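Local coordinates for VP4 CORE protein (Bluetongue virus, PDB 2JHP) that caps viral messenger RNA in a multistep assembly line and forms part of the inner capsid of the virus, at residues I81-D86 with K486-Y491; I68-H73 with V87-E92. All coordinates share one frame; numbering follows the deposited sequence.

Interaction 1 of 2, residues I81-D86 with K486-Y491; sequences IIKTVD and KKDLTY
D488 and T84 meet at about a right angle, and the carboxylate of D488 grips T84 with both of its oxygens. OD1 of D488 takes the backbone N-H of T84 at 2.9 Å in a nearly straight bond (169°), and OD2 takes the hydroxyl OG1 of T84 at 2.7 Å. Each oxygen uses its syn lone pair, which suits a short, forked acid facing two neighbouring donors. T84 brings its hydroxyl to the same side as its amide because OG1 stands beside the backbone N (chi1 -53°).

K83, one residue earlier in strand 82-84, slants across D488. Its chain bends at chi2 and chi4, and NZ reaches the carbonyl O of D488 at 2.8 Å, lying above the carbonyl plane. The same ammonium donates in plane to the carbonyl O of its neighbour T84, and forms a salt bridge to D86 OD2, whose hydrogen bond is weak, and a longer one to D488 OD1. Further along, the T490 and D86 side chains slide past each other in opposite directions, with T490 CG2 3.4 Å from D86 OD2. At the other end, CD1 of I81 lies 3.8 Å from D488 OD1 and also reaches CB of K487.

D488 is the third residue of a type I turn, K486 to L489, which brings its side chain and carbonyl to strand 82-84. D86 has its stronger partner in R63 of helix 59-64, which also binds the carbonyl of L489. The lysine between two aspartates, with R63 beyond, probably favours ionised carboxylates, so that charge balance as well as hydrogen bonding joins this loop to the strand.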
loop_
_atom_site.group_PDB
_atom_site.type_symbol
_atom_site.label_atom_id
_atom_site.label_comp_id
_atom_site.label_asym_id
_atom_site.label_seq_id
_atom_site.Cartn_x
_atom_site.Cartn_y
_atom_site.Cartn_z
ATOM N N ILE A 81 15.782 -5.015 22.514
ATOM C CA ILE A 81 14.432 -5.488 22.797
ATOM C C ILE A 81 14.392 -7.017 22.700
ATOM O O ILE A 81 15.360 -7.647 22.258
ATOM C CB ILE A 81 13.384 -4.883 21.803
ATOM C CG1 ILE A 81 13.720 -5.247 20.351
ATOM C CG2 ILE A 81 13.256 -3.362 21.973
ATOM C CD1 ILE A 81 12.557 -5.082 19.391
ATOM N N ILE A 82 13.277 -7.605 23.126
ATOM C CA ILE A 82 13.002 -9.011 22.862
ATOM C C ILE A 82 12.255 -9.065 21.522
ATOM O O ILE A 82 11.031 -8.886 21.462
ATOM C CB ILE A 82 12.218 -9.682 24.030
ATOM C CG1 ILE A 82 13.039 -9.613 25.324
ATOM C CG2 ILE A 82 11.905 -11.132 23.708
ATOM C CD1 ILE A 82 12.305 -10.048 26.574
ATOM N N LYS A 83 13.013 -9.285 20.448
ATOM C CA LYS A 83 12.495 -9.177 19.084
ATOM C C LYS A 83 11.624 -10.358 18.681
ATOM O O LYS A 83 12.068 -11.499 18.755
ATOM C CB LYS A 83 13.657 -9.033 18.086
ATOM C CG LYS A 83 13.247 -9.040 16.610
ATOM C CD LYS A 83 12.462 -7.784 16.215
ATOM C CE LYS A 83 11.885 -7.896 14.806
ATOM N NZ LYS A 83 10.507 -8.470 14.762
ATOM N N THR A 84 10.400 -10.077 18.234
ATOM C CA THR A 84 9.508 -11.100 17.680
ATOM C C THR A 84 10.125 -11.721 16.427
ATOM O O THR A 84 10.631 -11.009 15.554
ATOM C CB THR A 84 8.113 -10.524 17.334
ATOM O OG1 THR A 84 7.572 -9.854 18.476
ATOM C CG2 THR A 84 7.154 -11.630 16.915
ATOM N N VAL A 85 10.085 -13.049 16.357
ATOM C CA VAL A 85 10.666 -13.807 15.245
ATOM C C VAL A 85 9.963 -13.500 13.917
ATOM O O VAL A 85 8.743 -13.621 13.810
ATOM C CB VAL A 85 10.696 -15.330 15.578
ATOM C CG1 VAL A 85 10.685 -16.180 14.347
ATOM C CG2 VAL A 85 11.925 -15.658 16.403
ATOM N N ASP A 86 10.745 -13.065 12.929
ATOM C CA ASP A 86 10.237 -12.730 11.590
ATOM C C ASP A 86 9.642 -13.935 10.864
ATOM O O ASP A 86 8.519 -13.873 10.372
ATOM C CB ASP A 86 11.342 -12.117 10.715
ATOM C CG ASP A 86 11.734 -10.712 11.145
ATOM O OD1 ASP A 86 12.897 -10.334 10.891
ATOM O OD2 ASP A 86 10.897 -9.987 11.729
ATOM N N LYS A 486 7.138 0.902 14.999
ATOM C CA LYS A 486 7.732 0.293 16.185
ATOM C C LYS A 486 9.059 -0.397 15.860
ATOM O O LYS A 486 9.312 -0.756 14.714
ATOM C CB LYS A 486 6.769 -0.728 16.795
ATOM C CG LYS A 486 5.466 -0.164 17.318
ATOM C CD LYS A 486 4.527 -1.308 17.663
ATOM C CE LYS A 486 3.080 -0.860 17.730
ATOM N NZ LYS A 486 2.769 -0.176 19.014
ATOM N N LYS A 487 9.902 -0.579 16.874
ATOM C CA LYS A 487 11.174 -1.282 16.708
ATOM C C LYS A 487 10.966 -2.734 16.276
ATOM O O LYS A 487 11.775 -3.288 15.523
ATOM C CB LYS A 487 11.982 -1.251 18.010
ATOM C CG LYS A 487 13.217 -0.367 17.979
ATOM C CD LYS A 487 12.978 1.004 18.572
ATOM C CE LYS A 487 14.287 1.609 19.088
ATOM N NZ LYS A 487 14.673 1.073 20.440
ATOM N N ASP A 488 9.869 -3.323 16.755
ATOM C CA ASP A 488 9.561 -4.745 16.602
ATOM C C ASP A 488 8.959 -5.141 15.225
ATOM O O ASP A 488 8.737 -6.327 14.934
ATOM C CB ASP A 488 8.633 -5.152 17.744
ATOM C CG ASP A 488 8.617 -6.628 17.980
ATOM O OD1 ASP A 488 9.690 -7.237 18.097
ATOM O OD2 ASP A 488 7.517 -7.180 18.047
ATOM N N LEU A 489 8.713 -4.138 14.385
ATOM C CA LEU A 489 8.203 -4.326 13.028
ATOM C C LEU A 489 8.846 -5.505 12.292
ATOM O O LEU A 489 10.071 -5.558 12.123
ATOM C CB LEU A 489 8.420 -3.058 12.195
ATOM C CG LEU A 489 7.860 -3.086 10.769
ATOM C CD1 LEU A 489 6.330 -3.102 10.782
ATOM C CD2 LEU A 489 8.370 -1.901 9.959
ATOM N N THR A 490 8.010 -6.444 11.868
ATOM C CA THR A 490 8.457 -7.537 11.038
ATOM C C THR A 490 8.412 -7.072 9.593
ATOM O O THR A 490 7.341 -6.734 9.059
ATOM C CB THR A 490 7.594 -8.789 11.259
ATOM O OG1 THR A 490 7.867 -9.293 12.567
ATOM C CG2 THR A 490 7.902 -9.880 10.222
ATOM N N TYR A 491 9.586 -7.031 8.974
ATOM C CA TYR A 491 9.698 -6.682 7.576
ATOM C C TYR A 491 11.017 -7.206 7.016
ATOM O O TYR A 491 11.881 -7.678 7.748
ATOM C CB TYR A 491 9.557 -5.173 7.369
ATOM C CG TYR A 491 10.774 -4.401 7.768
ATOM C CD1 TYR A 491 11.585 -3.812 6.807
ATOM C CD2 TYR A 491 11.136 -4.273 9.104
ATOM C CE1 TYR A 491 12.716 -3.101 7.166
ATOM C CE2 TYR A 491 12.260 -3.579 9.469
ATOM C CZ TYR A 491 13.049 -2.983 8.501
ATOM O OH TYR A 491 14.176 -2.277 8.869
#

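Interaction 2 of 2, residues I68-H73 with V87-E92; sequences IFISTH and VRIPRE
V87 and I70 lie side by side, pointing the same way, on neighbouring parallel strands. CG1 of I70 rests 3.7 Å from CB of V87 and also meets its CG2 branch, while CG2 of I70 turns to I89 and packs closely on its CG1. Two residues before I70, I68 adds its CG2 to V87 CG2. Beta-branched side chains suit these places, because they fit extended backbone and offer two branches to different neighbours.

Beneath them the backbones are laced in parallel fashion. V87 N binds F69 O and S71 N binds V87 O. I89 N then closes on S71 O at 2.7 Å. CA-H...O contacts from I70 and R88 share the acceptors V87 O and S71 O, and one from T72 to I89 O continues the pairing past the last N-H bond. This pairing adds strand 87-88 at one edge of a five-stranded parallel sheet, next to strand 67-71, whose other neighbour is strand 7-10.

R88 sits on the sheet face shared with S71. CG is anti to the backbone N (chi1 -167°), and the chain runs extended to NE, which gives T72 O a bond of 2.6 Å; NH2 adds a weak second one. The carbonyl carbon of H73 lies over one face of the guanidinium. The long arginine chain with its flat guanidinium can thus reach backbone just past the end of the strand.

Strand 67-71 ends in an ST turn: S71 OG accepts the N-H of H73 at 2.9 Å, and also bonds to T11 and E13. T72 is held through its hydroxyl by E13. Farther out, helix 99-112 covers the V87 and I89 side chains through R109, F102 and E105, while I70 packs against L8 and V10 of strand 7-10.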
loop_
_atom_site.group_PDB
_atom_site.type_symbol
_atom_site.label_atom_id
_atom_site.label_comp_id
_atom_site.label_asym_id
_atom_site.label_seq_id
_atom_site.Cartn_x
_atom_site.Cartn_y
_atom_site.Cartn_z
ATOM N N ILE A 68 17.145 -10.822 9.061
ATOM C CA ILE A 68 15.823 -11.399 9.191
ATOM C C ILE A 68 15.982 -12.551 10.167
ATOM O O ILE A 68 16.896 -13.378 10.029
ATOM C CB ILE A 68 15.277 -11.890 7.834
ATOM C CG1 ILE A 68 14.888 -10.690 6.967
ATOM C CG2 ILE A 68 14.080 -12.864 8.006
ATOM C CD1 ILE A 68 14.477 -11.067 5.505
ATOM N N PHE A 69 15.089 -12.602 11.149
ATOM C CA PHE A 69 15.231 -13.535 12.255
ATOM C C PHE A 69 14.334 -14.749 12.049
ATOM O O PHE A 69 13.113 -14.626 11.948
ATOM C CB PHE A 69 14.970 -12.815 13.583
ATOM C CG PHE A 69 15.813 -11.580 13.767
ATOM C CD1 PHE A 69 15.394 -10.349 13.276
ATOM C CD2 PHE A 69 17.043 -11.646 14.410
ATOM C CE1 PHE A 69 16.189 -9.204 13.442
ATOM C CE2 PHE A 69 17.831 -10.506 14.573
ATOM C CZ PHE A 69 17.401 -9.291 14.090
ATOM N N ILE A 70 14.970 -15.914 11.948
ATOM C CA ILE A 70 14.274 -17.171 11.679
ATOM C C ILE A 70 14.518 -18.159 12.819
ATOM O O ILE A 70 15.666 -18.387 13.205
ATOM C CB ILE A 70 14.744 -17.807 10.345
ATOM C CG1 ILE A 70 14.585 -16.834 9.174
ATOM C CG2 ILE A 70 13.984 -19.081 10.052
ATOM C CD1 ILE A 70 15.885 -16.392 8.571
ATOM N N SER A 71 13.446 -18.745 13.351
ATOM C CA SER A 71 13.558 -19.727 14.442
ATOM C C SER A 71 12.307 -20.584 14.595
ATOM O O SER A 71 11.260 -20.274 14.026
ATOM C CB SER A 71 13.835 -19.023 15.781
ATOM O OG SER A 71 13.951 -19.958 16.845
ATOM N N THR A 72 12.428 -21.662 15.369
ATOM C CA THR A 72 11.262 -22.414 15.823
ATOM C C THR A 72 10.624 -21.681 17.004
ATOM O O THR A 72 9.401 -21.686 17.157
ATOM C CB THR A 72 11.601 -23.880 16.227
ATOM O OG1 THR A 72 12.564 -23.892 17.289
ATOM C CG2 THR A 72 12.138 -24.668 15.031
ATOM N N HIS A 73 11.468 -21.038 17.813
ATOM C CA HIS A 73 11.047 -20.310 19.018
ATOM C C HIS A 73 10.298 -19.007 18.684
ATOM O O HIS A 73 10.372 -18.509 17.561
ATOM C CB HIS A 73 12.258 -20.036 19.929
ATOM C CG HIS A 73 13.086 -21.255 20.229
ATOM N ND1 HIS A 73 14.450 -21.295 20.027
ATOM C CD2 HIS A 73 12.742 -22.476 20.711
ATOM C CE1 HIS A 73 14.910 -22.484 20.373
ATOM N NE2 HIS A 73 13.894 -23.220 20.789
ATOM N N VAL A 87 10.414 -15.017 10.784
ATOM C CA VAL A 87 9.960 -16.253 10.152
ATOM C C VAL A 87 9.952 -17.344 11.205
ATOM O O VAL A 87 11.011 -17.752 11.680
ATOM C CB VAL A 87 10.891 -16.700 8.987
ATOM C CG1 VAL A 87 10.301 -17.902 8.245
ATOM C CG2 VAL A 87 11.137 -15.572 8.027
ATOM N N ARG A 88 8.769 -17.817 11.576
ATOM C CA ARG A 88 8.703 -18.934 12.517
ATOM C C ARG A 88 8.613 -20.280 11.812
ATOM O O ARG A 88 7.611 -20.599 11.177
ATOM C CB ARG A 88 7.585 -18.775 13.555
ATOM C CG ARG A 88 7.729 -19.763 14.692
ATOM C CD ARG A 88 6.884 -19.416 15.892
ATOM N NE ARG A 88 7.183 -20.331 16.991
ATOM C CZ ARG A 88 6.654 -20.262 18.209
ATOM N NH1 ARG A 88 5.776 -19.314 18.512
ATOM N NH2 ARG A 88 7.005 -21.151 19.129
ATOM N N ILE A 89 9.693 -21.046 11.932
ATOM C CA ILE A 89 9.797 -22.377 11.356
ATOM C C ILE A 89 9.032 -23.373 12.207
ATOM O O ILE A 89 9.315 -23.521 13.397
ATOM C CB ILE A 89 11.270 -22.832 11.221
ATOM C CG1 ILE A 89 12.078 -21.802 10.432
ATOM C CG2 ILE A 89 11.358 -24.222 10.571
ATOM C CD1 ILE A 89 11.586 -21.568 9.009
ATOM N N PRO A 90 8.049 -24.053 11.593
ATOM C CA PRO A 90 7.217 -25.068 12.255
ATOM C C PRO A 90 8.039 -26.243 12.784
ATOM O O PRO A 90 9.182 -26.446 12.353
ATOM C CB PRO A 90 6.272 -25.540 11.139
ATOM C CG PRO A 90 6.291 -24.432 10.111
ATOM C CD PRO A 90 7.670 -23.856 10.179
ATOM N N ARG A 91 7.454 -26.996 13.717
ATOM C CA ARG A 91 8.096 -28.179 14.288
ATOM C C ARG A 91 8.410 -29.207 13.205
ATOM O O ARG A 91 9.569 -29.590 13.018
ATOM C CB ARG A 91 7.206 -28.817 15.356
ATOM C CG ARG A 91 7.252 -28.140 16.712
ATOM C CD ARG A 91 6.474 -28.953 17.740
ATOM N NE ARG A 91 6.294 -28.214 18.987
ATOM C CZ ARG A 91 5.444 -28.551 19.954
ATOM N NH1 ARG A 91 4.675 -29.631 19.835
ATOM N NH2 ARG A 91 5.362 -27.804 21.047
ATOM N N GLU A 92 7.367 -29.627 12.488
ATOM C CA GLU A 92 7.459 -30.671 11.463
ATOM C C GLU A 92 8.450 -30.315 10.359
ATOM O O GLU A 92 9.059 -31.194 9.748
ATOM C CB GLU A 92 6.083 -30.935 10.841
ATOM C CG GLU A 92 4.906 -30.466 11.687
ATOM C CD GLU A 92 3.773 -31.482 11.748
ATOM O OE1 GLU A 92 3.278 -31.919 10.680
ATOM O OE2 GLU A 92 3.368 -31.839 12.881
#

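From the N terminus, the chain first passes through 68-73, turns through the two-stranded antiparallel sheet of 75-77 and 82-84, and returns as 87-92 beside 68-73. Interaction 2 closes that short loop, whose ends are 14 residues apart. Interaction 1 starts within it, at 81-86, and closes a loop of some 400 residues when the chain comes back at 486-491, so the two contacts cross. They touch where D86 OD1 probably accepts a hydrogen bond from F69 N and where V85 packs on H73. Together they tie the edge of the five-stranded parallel sheet, through the small antiparallel pair, to the loop between helices 470-480 and 493-496.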